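Local structure of DUF416 domain-containing protein (Shewanella baltica, 2Q9R) at residues Asn69-Val72 and His73-Arg76; Leu50-Ala53 and Leu54-Trp58; Phe44-Pro47 and Ala48-Ser51; Gln21-Ala24 and Thr25-Gln29; Pro94-Asp97 and Ala98-Ile102. The protein is of unknown function, an all-helical member of the DUF416 family that holds benzoic acid in a pocket in this crystal. All coordinates share one frame; numbering follows the deposited sequence.

Interaction 1 (Asn69-Val72 and His73-Arg76). With SO4 (sulfate ion), chain C.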
loop_
_atom_site.group_PDB
_atom_site.type_symbol
_atom_site.label_atom_id
_atom_site.label_comp_id
_atom_site.label_asym_id
_atom_site.label_seq_id
_atom_site.Cartn_x
_atom_site.Cartn_y
_atom_site.Cartn_z
ATOM N N ASN A 69 16.921 -21.709 25.241
ATOM C CA ASN A 69 16.959 -20.629 26.207
ATOM C C ASN A 69 16.219 -19.363 25.801
ATOM O O ASN A 69 16.791 -18.484 25.156
ATOM C CB ASN A 69 18.409 -20.268 26.519
ATOM C CG ASN A 69 18.532 -19.430 27.792
ATOM O OD1 ASN A 69 17.623 -18.674 28.146
ATOM N ND2 ASN A 69 19.658 -19.565 28.480
ATOM N N ILE A 70 14.964 -19.244 26.224
ATOM C CA ILE A 70 14.141 -18.113 25.856
ATOM C C ILE A 70 14.685 -16.761 26.351
ATOM O O ILE A 70 14.726 -15.785 25.606
ATOM C CB ILE A 70 12.663 -18.320 26.317
ATOM C CG1 ILE A 70 12.036 -19.499 25.567
ATOM C CG2 ILE A 70 11.854 -17.060 26.083
ATOM C CD1 ILE A 70 10.538 -19.641 25.790
ATOM N N ASP A 71 15.108 -16.711 27.611
ATOM C CA ASP A 71 15.605 -15.491 28.210
ATOM C C ASP A 71 16.778 -14.918 27.463
ATOM O O ASP A 71 16.875 -13.702 27.306
ATOM C CB ASP A 71 16.010 -15.745 29.682
ATOM C CG ASP A 71 14.813 -15.892 30.613
ATOM O OD1 ASP A 71 13.656 -15.642 30.198
ATOM O OD2 ASP A 71 15.038 -16.266 31.793
ATOM N N VAL A 72 17.669 -15.768 26.964
ATOM C CA VAL A 72 18.822 -15.229 26.246
ATOM C C VAL A 72 18.362 -14.590 24.936
ATOM O O VAL A 72 18.830 -13.521 24.589
ATOM C CB VAL A 72 19.977 -16.252 26.031
ATOM C CG1 VAL A 72 19.631 -17.258 24.955
ATOM C CG2 VAL A 72 21.263 -15.494 25.681
ATOM N N HIS A 73 17.415 -15.202 24.255
ATOM C CA HIS A 73 16.821 -14.561 23.082
ATOM C C HIS A 73 16.063 -13.281 23.389
ATOM O O HIS A 73 16.163 -12.313 22.628
ATOM C CB HIS A 73 15.922 -15.556 22.346
ATOM C CG HIS A 73 16.707 -16.626 21.678
ATOM N ND1 HIS A 73 17.336 -16.423 20.468
ATOM C CD2 HIS A 73 17.050 -17.868 22.085
ATOM C CE1 HIS A 73 18.013 -17.511 20.146
ATOM N NE2 HIS A 73 17.857 -18.402 21.108
ATOM N N LEU A 74 15.295 -13.275 24.484
ATOM C CA LEU A 74 14.597 -12.068 24.936
ATOM C C LEU A 74 15.589 -10.944 25.201
ATOM O O LEU A 74 15.356 -9.796 24.843
ATOM C CB LEU A 74 13.760 -12.334 26.203
ATOM C CG LEU A 74 12.493 -13.166 26.029
ATOM C CD1 LEU A 74 11.841 -13.442 27.407
ATOM C CD2 LEU A 74 11.503 -12.474 25.068
ATOM N N GLN A 75 16.722 -11.274 25.804
ATOM C CA GLN A 75 17.734 -10.260 26.041
ATOM C C GLN A 75 18.362 -9.749 24.755
ATOM O O GLN A 75 18.599 -8.554 24.609
ATOM C CB GLN A 75 18.818 -10.776 27.014
ATOM C CG GLN A 75 19.797 -9.701 27.410
ATOM C CD GLN A 75 19.105 -8.567 28.131
ATOM O OE1 GLN A 75 18.494 -8.783 29.173
ATOM N NE2 GLN A 75 19.168 -7.357 27.562
ATOM N N ARG A 76 18.664 -10.646 23.826
ATOM C CA ARG A 76 19.202 -10.216 22.523
ATOM C C ARG A 76 18.194 -9.396 21.739
ATOM O O ARG A 76 18.553 -8.407 21.093
ATOM C CB ARG A 76 19.651 -11.401 21.675
ATOM C CG ARG A 76 20.916 -12.063 22.189
ATOM C CD ARG A 76 21.679 -12.763 21.076
ATOM N NE ARG A 76 22.803 -13.523 21.630
ATOM C CZ ARG A 76 22.805 -14.836 21.904
ATOM N NH1 ARG A 76 21.735 -15.607 21.667
ATOM N NH2 ARG A 76 23.903 -15.392 22.412
HETATM S S SO4 C . 13.857 -20.280 29.618
HETATM O O1 SO4 C . 14.801 -20.881 30.564
HETATM O O2 SO4 C . 13.696 -21.182 28.463
HETATM O O3 SO4 C . 12.516 -20.133 30.210
HETATM O O4 SO4 C . 14.451 -18.982 29.251
#
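This is a helix N-terminus with an N-cap, a surface contact in which N69 caps, and I70-R76 form, the first turns of helix 70-79. N69 OD1 accepts from V72 N at 3.1 Å, and V72 N stands 63° out of the side-chain carbonyl plane. The amides of I70 and D71 are turned instead to a sulfate ion, probably from the crystallisation liquor, with D71 N 2.9 Å from sulfate O4 and I70 N bonded to O2. An anion here matches the partial positive charge expected at a helix start, and Q110 of helix 92-111 also binds it. Behind the cap, L74 N reaches I70 O at 2.8 Å, while the I70 and L74 side chains lie side by side, CG2 to CD1 3.9 Å, on the flank facing Q110. A chi1 of -70° puts H73 CG beside its own backbone N, which brings the ring back along the helix to N69 O. Replacing H73 by alanine would probably open a gap beside that oxygen and leave T52 and L56 of helix 47-62 without the ring they pack against. H73 CD2 lies 3.1 Å from N69 O, which sits near the ring plane at its edge.

Interaction 2 (Leu50-Ala53 and Leu54-Trp58)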
loop_
_atom_site.group_PDB
_atom_site.type_symbol
_atom_site.label_atom_id
_atom_site.label_comp_id
_atom_site.label_asym_id
_atom_site.label_seq_id
_atom_site.Cartn_x
_atom_site.Cartn_y
_atom_site.Cartn_z
ATOM N N LEU A 50 16.391 -11.507 15.077
ATOM C CA LEU A 50 14.962 -11.705 14.878
ATOM C C LEU A 50 14.710 -12.959 14.047
ATOM O O LEU A 50 13.831 -13.735 14.392
ATOM C CB LEU A 50 14.304 -10.504 14.203
ATOM C CG LEU A 50 14.037 -9.216 14.985
ATOM C CD1 LEU A 50 15.389 -8.517 15.297
ATOM C CD2 LEU A 50 13.103 -8.314 14.207
ATOM N N SER A 51 15.469 -13.180 12.969
ATOM C CA SER A 51 15.224 -14.368 12.154
ATOM C C SER A 51 15.565 -15.662 12.903
ATOM O O SER A 51 14.893 -16.664 12.698
ATOM C CB SER A 51 15.936 -14.307 10.793
ATOM O OG SER A 51 17.333 -14.179 10.939
ATOM N N THR A 52 16.581 -15.631 13.771
ATOM C CA THR A 52 16.923 -16.775 14.606
ATOM C C THR A 52 15.798 -17.079 15.589
ATOM O O THR A 52 15.417 -18.228 15.770
ATOM C CB THR A 52 18.212 -16.567 15.439
ATOM O OG1 THR A 52 19.315 -16.312 14.567
ATOM C CG2 THR A 52 18.538 -17.811 16.252
ATOM N N ALA A 53 15.292 -16.047 16.244
ATOM C CA ALA A 53 14.132 -16.203 17.098
ATOM C C ALA A 53 12.945 -16.772 16.312
ATOM O O ALA A 53 12.269 -17.701 16.764
ATOM C CB ALA A 53 13.775 -14.847 17.789
ATOM N N LEU A 54 12.717 -16.258 15.121
ATOM C CA LEU A 54 11.592 -16.756 14.312
ATOM C C LEU A 54 11.699 -18.247 13.961
ATOM O O LEU A 54 10.702 -18.959 13.975
ATOM C CB LEU A 54 11.379 -15.890 13.079
ATOM C CG LEU A 54 10.672 -14.531 13.296
ATOM C CD1 LEU A 54 11.006 -13.552 12.153
ATOM C CD2 LEU A 54 9.140 -14.697 13.502
ATOM N N GLU A 55 12.902 -18.703 13.631
ATOM C CA GLU A 55 13.128 -20.052 13.226
ATOM C C GLU A 55 12.877 -20.992 14.406
ATOM O O GLU A 55 12.282 -22.040 14.238
ATOM C CB GLU A 55 14.577 -20.174 12.708
ATOM C CG GLU A 55 15.025 -21.641 12.406
ATOM C CD GLU A 55 14.374 -22.254 11.149
ATOM O OE1 GLU A 55 14.602 -21.705 10.045
ATOM O OE2 GLU A 55 13.664 -23.289 11.269
ATOM N N LEU A 56 13.288 -20.569 15.602
ATOM C CA LEU A 56 12.981 -21.288 16.827
ATOM C C LEU A 56 11.479 -21.279 17.120
ATOM O O LEU A 56 10.934 -22.287 17.543
ATOM C CB LEU A 56 13.810 -20.712 17.995
ATOM C CG LEU A 56 15.340 -20.955 17.941
ATOM C CD1 LEU A 56 16.092 -20.150 19.022
ATOM C CD2 LEU A 56 15.674 -22.419 18.140
ATOM N N LEU A 57 10.781 -20.172 16.862
ATOM C CA LEU A 57 9.321 -20.178 17.026
ATOM C C LEU A 57 8.651 -21.146 16.041
ATOM O O LEU A 57 7.717 -21.875 16.412
ATOM C CB LEU A 57 8.716 -18.771 16.869
ATOM C CG LEU A 57 9.062 -17.842 18.039
ATOM C CD1 LEU A 57 8.952 -16.371 17.625
ATOM C CD2 LEU A 57 8.247 -18.157 19.292
ATOM N N TRP A 58 9.113 -21.164 14.800
ATOM C CA TRP A 58 8.560 -22.121 13.839
ATOM C C TRP A 58 8.820 -23.557 14.313
ATOM O O TRP A 58 7.906 -24.388 14.309
ATOM C CB TRP A 58 9.103 -21.906 12.441
ATOM C CG TRP A 58 8.518 -20.705 11.772
ATOM C CD1 TRP A 58 9.175 -19.567 11.443
ATOM C CD2 TRP A 58 7.158 -20.515 11.362
ATOM N NE1 TRP A 58 8.312 -18.672 10.842
ATOM C CE2 TRP A 58 7.071 -19.234 10.774
ATOM C CE3 TRP A 58 6.010 -21.298 11.415
ATOM C CZ2 TRP A 58 5.874 -18.720 10.296
ATOM C CZ3 TRP A 58 4.824 -20.797 10.891
ATOM C CH2 TRP A 58 4.772 -19.543 10.327
#
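Four successive i to i+4 bonds, L54 N to L50 O, E55 N to S51 O, L56 N to T52 O and L57 N to A53 O, followed by W58 N to L54 O at 2.8 Å, make L50-W58 a regular alpha-helical stretch in the middle of helix 47-62. The bond from L57 N to A53 O is 2.9 Å long, and its donor lies in the carbonyl plane of A53. Side chains meet the preceding turn mainly through its carbonyl oxygens. L54, L56 and L57 all set CG beside their own backbone N, with chi1 between -68° and -77°, which lays the start of each branch against the oxygen four residues back. L54 CG is accordingly 3.4 Å from L50 O, L56 CG 3.5 Å from T52 O and L57 CG 3.5 Å from A53 O. Methyl contact between the turns is slight, since T52 CG2 and L56 CD1 are 4.4 Å apart. E55 behaves differently: CG lies anti to the backbone N (chi1 172°) and the chain bends at chi2, carrying the carboxylate away from the turn to a salt bridge with R184. That arginine also makes a cation-pi contact with W58, whose NE1 is bonded to Q29 OE1. Among the neighbouring helices, L50 and L54 pack on both helix 17-42 and helix 92-111, L57 on helix 92-111, and L56 and T52 face helix 70-79.

Interaction 3 (Phe44-Pro47 and Ala48-Ser51)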
loop_
_atom_site.group_PDB
_atom_site.type_symbol
_atom_site.label_atom_id
_atom_site.label_comp_id
_atom_site.label_asym_id
_atom_site.label_seq_id
_atom_site.Cartn_x
_atom_site.Cartn_y
_atom_site.Cartn_z
ATOM N N PHE A 44 21.219 0.282 12.038
ATOM C CA PHE A 44 20.942 -0.124 13.400
ATOM C C PHE A 44 20.608 -1.608 13.470
ATOM O O PHE A 44 19.832 -2.111 12.670
ATOM C CB PHE A 44 19.777 0.670 14.024
ATOM C CG PHE A 44 19.453 0.216 15.429
ATOM C CD1 PHE A 44 20.112 0.770 16.510
ATOM C CD2 PHE A 44 18.563 -0.844 15.651
ATOM C CE1 PHE A 44 19.861 0.302 17.794
ATOM C CE2 PHE A 44 18.321 -1.323 16.926
ATOM C CZ PHE A 44 18.960 -0.741 17.999
ATOM N N GLY A 45 21.198 -2.294 14.442
ATOM C CA GLY A 45 20.714 -3.597 14.885
ATOM C C GLY A 45 21.136 -4.729 13.987
ATOM O O GLY A 45 21.819 -4.538 12.979
ATOM N N ASP A 46 20.704 -5.917 14.344
ATOM C CA ASP A 46 21.057 -7.106 13.604
ATOM C C ASP A 46 19.815 -7.975 13.337
ATOM O O ASP A 46 19.358 -8.697 14.236
ATOM C CB ASP A 46 22.084 -7.907 14.424
ATOM C CG ASP A 46 22.495 -9.182 13.729
ATOM O OD1 ASP A 46 22.151 -9.414 12.548
ATOM O OD2 ASP A 46 23.223 -9.937 14.357
ATOM N N PRO A 47 19.283 -7.927 12.108
ATOM C CA PRO A 47 18.072 -8.700 11.755
ATOM C C PRO A 47 18.141 -10.210 11.988
ATOM O O PRO A 47 17.105 -10.842 12.223
ATOM C CB PRO A 47 17.871 -8.367 10.266
ATOM C CG PRO A 47 18.475 -7.012 10.117
ATOM C CD PRO A 47 19.727 -7.091 10.978
ATOM N N ALA A 48 19.353 -10.764 11.993
ATOM C CA ALA A 48 19.560 -12.198 12.223
ATOM C C ALA A 48 19.118 -12.626 13.626
ATOM O O ALA A 48 18.798 -13.794 13.873
ATOM C CB ALA A 48 21.029 -12.547 12.003
ATOM N N VAL A 49 19.120 -11.685 14.565
ATOM C CA VAL A 49 18.627 -11.973 15.916
ATOM C C VAL A 49 17.125 -12.275 15.891
ATOM O O VAL A 49 16.649 -13.206 16.583
ATOM C CB VAL A 49 18.967 -10.819 16.914
ATOM C CG1 VAL A 49 18.068 -10.881 18.127
ATOM C CG2 VAL A 49 20.468 -10.854 17.299
ATOM N N LEU A 50 16.391 -11.507 15.077
ATOM C CA LEU A 50 14.962 -11.705 14.878
ATOM C C LEU A 50 14.710 -12.959 14.047
ATOM O O LEU A 50 13.831 -13.735 14.392
ATOM C CB LEU A 50 14.304 -10.504 14.203
ATOM C CG LEU A 50 14.037 -9.216 14.985
ATOM C CD1 LEU A 50 15.389 -8.517 15.297
ATOM C CD2 LEU A 50 13.103 -8.314 14.207
ATOM N N SER A 51 15.469 -13.180 12.969
ATOM C CA SER A 51 15.224 -14.368 12.154
ATOM C C SER A 51 15.565 -15.662 12.903
ATOM O O SER A 51 14.893 -16.664 12.698
ATOM C CB SER A 51 15.936 -14.307 10.793
ATOM O OG SER A 51 17.333 -14.179 10.939
#
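A chi1 of 179° turns the D46 carboxylate away from its own backbone N and brings OD1 to the amide and CB of A48, making D46 the N-cap of helix 47-62. OD1 accepts from A48 N at 3.2 Å, but the amide comes in 60° above the carboxylate plane, so the capping bond is steeply tilted. The same oxygen lies 3.4 Å from A48 CB. OD2 passes V49 CG2 at 4.1 Å, the D46 and V49 side chains crossing at about a right angle. The V49 rotamer puts CG2 beside its own backbone N and therefore on the flank turned to the cap residue. D46 also grips the helix start through its main chain: V49 N donates to D46 O at 3.0 Å, with the donor 42° out of that carbonyl plane. Cap side chain and cap carbonyl thus engage two successive amides of the first turn. P47, following the cap, has no N-H to be satisfied, which suits a proline to this first turn. The loop before it is tied to other elements, with D46 N bonded to N80 OD1 and F44 packed on Y35 and F38 of helix 17-42. The regular pattern is established at P47 O, which takes S51 N in its carbonyl plane at 2.9 Å and a weak bond from L50 N, while L50 CB rests 3.4 Å from the same P47 O.

Interaction 4 (Gln21-Ala24 and Thr25-Gln29)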
loop_
_atom_site.group_PDB
_atom_site.type_symbol
_atom_site.label_atom_id
_atom_site.label_comp_id
_atom_site.label_asym_id
_atom_site.label_seq_id
_atom_site.Cartn_x
_atom_site.Cartn_y
_atom_site.Cartn_z
ATOM N N GLN A 21 -0.711 -19.726 18.863
ATOM C CA GLN A 21 0.735 -19.602 18.705
ATOM C C GLN A 21 1.129 -19.628 17.243
ATOM O O GLN A 21 1.966 -18.808 16.780
ATOM C CB GLN A 21 1.401 -20.737 19.459
ATOM C CG GLN A 21 2.907 -20.613 19.605
ATOM C CD GLN A 21 3.489 -21.711 20.502
ATOM O OE1 GLN A 21 2.815 -22.221 21.381
ATOM N NE2 GLN A 21 4.728 -22.089 20.247
ATOM N N LEU A 22 0.505 -20.531 16.482
ATOM C CA LEU A 22 0.706 -20.553 15.022
ATOM C C LEU A 22 0.300 -19.233 14.351
ATOM O O LEU A 22 1.070 -18.648 13.538
ATOM C CB LEU A 22 -0.055 -21.743 14.390
ATOM C CG LEU A 22 -0.079 -21.894 12.857
ATOM C CD1 LEU A 22 1.350 -21.882 12.268
ATOM C CD2 LEU A 22 -0.820 -23.193 12.442
ATOM N N PHE A 23 -0.928 -18.791 14.644
ATOM C CA PHE A 23 -1.453 -17.516 14.138
ATOM C C PHE A 23 -0.466 -16.356 14.372
ATOM O O PHE A 23 -0.138 -15.576 13.454
ATOM C CB PHE A 23 -2.833 -17.238 14.811
ATOM C CG PHE A 23 -3.477 -15.920 14.390
ATOM C CD1 PHE A 23 -3.162 -14.742 15.037
ATOM C CD2 PHE A 23 -4.407 -15.884 13.333
ATOM C CE1 PHE A 23 -3.765 -13.541 14.674
ATOM C CE2 PHE A 23 -4.985 -14.683 12.935
ATOM C CZ PHE A 23 -4.648 -13.501 13.585
ATOM N N ALA A 24 -0.036 -16.224 15.625
ATOM C CA ALA A 24 0.867 -15.140 16.055
ATOM C C ALA A 24 2.280 -15.283 15.459
ATOM O O ALA A 24 2.910 -14.295 15.038
ATOM C CB ALA A 24 0.922 -15.112 17.627
ATOM N N THR A 25 2.773 -16.507 15.357
ATOM C CA THR A 25 4.072 -16.750 14.715
ATOM C C THR A 25 4.047 -16.285 13.267
ATOM O O THR A 25 4.952 -15.580 12.853
ATOM C CB THR A 25 4.463 -18.208 14.801
ATOM O OG1 THR A 25 4.477 -18.541 16.199
ATOM C CG2 THR A 25 5.882 -18.498 14.204
ATOM N N ALA A 26 3.006 -16.689 12.534
ATOM C CA ALA A 26 2.829 -16.285 11.130
ATOM C C ALA A 26 2.796 -14.736 10.982
ATOM O O ALA A 26 3.420 -14.155 10.076
ATOM C CB ALA A 26 1.535 -16.927 10.565
ATOM N N LEU A 27 2.020 -14.063 11.827
ATOM C CA LEU A 27 2.029 -12.604 11.854
ATOM C C LEU A 27 3.412 -12.009 12.179
ATOM O O LEU A 27 3.780 -10.997 11.641
ATOM C CB LEU A 27 0.963 -12.045 12.829
ATOM C CG LEU A 27 -0.505 -12.202 12.431
ATOM C CD1 LEU A 27 -1.388 -11.387 13.364
ATOM C CD2 LEU A 27 -0.775 -11.862 10.895
ATOM N N CYS A 28 4.182 -12.616 13.051
ATOM C CA CYS A 28 5.471 -12.036 13.415
ATOM C C CYS A 28 6.441 -12.185 12.278
ATOM O O CYS A 28 7.239 -11.312 12.053
ATOM C CB CYS A 28 6.061 -12.690 14.648
ATOM S SG CYS A 28 5.270 -12.214 16.173
ATOM N N GLN A 29 6.376 -13.323 11.586
ATOM C CA GLN A 29 7.215 -13.562 10.448
ATOM C C GLN A 29 6.956 -12.492 9.385
ATOM O O GLN A 29 7.870 -12.005 8.799
ATOM C CB GLN A 29 6.983 -14.948 9.855
ATOM C CG GLN A 29 7.787 -15.220 8.607
ATOM C CD GLN A 29 9.247 -15.385 8.894
ATOM O OE1 GLN A 29 9.582 -16.144 9.753
ATOM N NE2 GLN A 29 10.118 -14.663 8.204
HETATM O O HOH W 1 5.747 -20.560 17.975
#
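T25 and Q21 meet on one flank of helix 17-42, where a single carbonyl oxygen takes two bonds from the same residue. T25 OG1 donates to Q21 O at 2.6 Å and T25 N does so at 2.8 Å, the two donors arriving from opposite faces of the carbonyl plane. The hydroxyl stands 37° out of that plane, a position reached because chi1 of -57° lays OG1 beside the backbone N and turns it back along the helix. Around this grip the packing is close: T25 CB is 3.2 Å from Q21 O, and T25 rests on L105 of helix 92-111 and on W58 and L61 of helix 47-62.

The other closely packed part is apolar. L27 CD1 comes to 3.5 Å from F23 CE1, meeting the ring obliquely, and F23 is backed by L165 and I169 of helix 153-170. The looser side lies at the partly exposed Q21, whose extended chain does not touch T25 closely; Q21 CG is 4.3 Å from T25 OG1. A water bridges the two side chains, accepting from Q21 NE2 at 2.9 Å and donating to T25 OG1 at 3.0 Å.

A valine in place of T25 would probably leave Q21 O with one donor fewer and the water without its acceptor at this position. The threonine hydroxyl is thus satisfied as donor by the helix's own backbone and as acceptor by water, which allows a polar group to sit in a largely apolar helix interface.

Interaction 5 (Pro94-Asp97 and Ala98-Ile102)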
loop_
_atom_site.group_PDB
_atom_site.type_symbol
_atom_site.label_atom_id
_atom_site.label_comp_id
_atom_site.label_asym_id
_atom_site.label_seq_id
_atom_site.Cartn_x
_atom_site.Cartn_y
_atom_site.Cartn_z
ATOM N N PRO A 94 7.711 0.892 12.859
ATOM C CA PRO A 94 7.473 -0.511 12.506
ATOM C C PRO A 94 8.587 -1.504 12.893
ATOM O O PRO A 94 8.287 -2.671 13.204
ATOM C CB PRO A 94 7.237 -0.483 10.976
ATOM C CG PRO A 94 7.549 0.894 10.509
ATOM C CD PRO A 94 7.667 1.800 11.703
ATOM N N ALA A 95 9.846 -1.069 12.856
ATOM C CA ALA A 95 10.971 -1.917 13.278
ATOM C C ALA A 95 10.825 -2.309 14.743
ATOM O O ALA A 95 10.933 -3.486 15.079
ATOM C CB ALA A 95 12.318 -1.219 13.035
HETATM N N MSE A 96 10.576 -1.317 15.602
HETATM C CA MSE A 96 10.325 -1.561 17.005
HETATM C C MSE A 96 9.184 -2.550 17.243
HETATM O O MSE A 96 9.291 -3.436 18.099
HETATM C CB MSE A 96 10.025 -0.236 17.711
HETATM C CG MSE A 96 9.853 -0.359 19.186
HETATM SE SE MSE A 96 9.412 1.323 19.968
HETATM C CE MSE A 96 9.767 2.641 18.381
ATOM N N ASP A 97 8.100 -2.369 16.486
ATOM C CA ASP A 97 6.896 -3.176 16.614
ATOM C C ASP A 97 7.197 -4.632 16.242
ATOM O O ASP A 97 6.719 -5.534 16.888
ATOM C CB ASP A 97 5.782 -2.661 15.678
ATOM C CG ASP A 97 5.167 -1.310 16.088
ATOM O OD1 ASP A 97 5.441 -0.757 17.175
ATOM O OD2 ASP A 97 4.317 -0.823 15.302
ATOM N N ALA A 98 8.018 -4.818 15.211
ATOM C CA ALA A 98 8.435 -6.144 14.733
ATOM C C ALA A 98 9.198 -6.907 15.793
ATOM O O ALA A 98 8.880 -8.055 16.078
ATOM C CB ALA A 98 9.295 -6.045 13.494
ATOM N N VAL A 99 10.205 -6.265 16.374
ATOM C CA VAL A 99 11.019 -6.952 17.413
ATOM C C VAL A 99 10.180 -7.108 18.690
ATOM O O VAL A 99 10.190 -8.193 19.336
ATOM C CB VAL A 99 12.457 -6.281 17.588
ATOM C CG1 VAL A 99 12.360 -4.799 17.867
ATOM C CG2 VAL A 99 13.293 -6.989 18.666
ATOM N N VAL A 100 9.359 -6.104 19.014
ATOM C CA VAL A 100 8.555 -6.180 20.245
ATOM C C VAL A 100 7.471 -7.291 20.162
ATOM O O VAL A 100 7.179 -7.989 21.157
ATOM C CB VAL A 100 7.938 -4.799 20.630
ATOM C CG1 VAL A 100 6.818 -4.957 21.638
ATOM C CG2 VAL A 100 9.031 -3.807 21.143
ATOM N N ALA A 101 6.902 -7.479 18.987
ATOM C CA ALA A 101 5.993 -8.632 18.733
ATOM C C ALA A 101 6.640 -9.990 19.004
ATOM O O ALA A 101 6.055 -10.860 19.619
ATOM C CB ALA A 101 5.483 -8.584 17.287
ATOM N N ILE A 102 7.848 -10.172 18.491
ATOM C CA ILE A 102 8.557 -11.416 18.672
ATOM C C ILE A 102 8.857 -11.592 20.147
ATOM O O ILE A 102 8.634 -12.689 20.698
ATOM C CB ILE A 102 9.848 -11.477 17.808
ATOM C CG1 ILE A 102 9.454 -11.455 16.323
ATOM C CG2 ILE A 102 10.628 -12.732 18.147
ATOM C CD1 ILE A 102 10.591 -11.083 15.342
#
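M96, deposited as selenomethionine, and V100 lie side by side one turn apart on helix 92-111, pointing the same way. The V100 side chain is the one to follow. Its CB stands 3.2 Å from M96 O, the oxygen that V100 N itself bonds at 2.8 Å. Beyond CB the chain forks: CG1 goes anti to the backbone N (chi1 164°), while CG2 falls beside that N and is turned back to the preceding turn. V100 CG2 therefore comes to 3.1 Å from M96 O, a tight approach, and to 4.0 Å from M96 CG. M96 runs extended through chi1 and chi2 before bending at chi3, and farther out it packs on T81 and P84.

V99 also crowds this carbonyl, with CG1 at 3.4 Å from M96 O and equally 3.4 Å from A95 O. The V99 side chain packs on L50 of helix 47-62 and L77 of helix 70-79. D97 sends OD2 to T127 OG1, a hydrogen bond to helix 120-136, while D97 O takes A101 N at 2.9 Å. At the start of the stretch P94 lines the benzoic acid pocket, and its carbonyl accepts from A98 N, so the pocket wall is continuous with a regular helix.

Chemically, the carbonyls of this turn are already bonded by amides along the helix and are covered by valine and alanine carbons, so they probably need no partner from outside it.

Interactions 4 and 5 are buried, interaction 2 is partly so, and interactions 1 and 3 lie at the surface. The surface pair are both helix starts with a side-chain cap, asparagine in one and aspartate in the other, and only interaction 1 has an anion on its amides. The inner three are mid-helix turns held by backbone bonds, with apolar side chains and, in interaction 4, also a hydroxyl bond and a water. Interaction 2 touches interactions 1, 4 and 5 and overlaps interaction 3, with which it shares L50 and S51 on helix 47-62. Toward interaction 5 it sets A53 CB 3.8 Å from I102 CG2, and toward interaction 4 it packs L54 on C28. Interactions 1 and 4 do not touch.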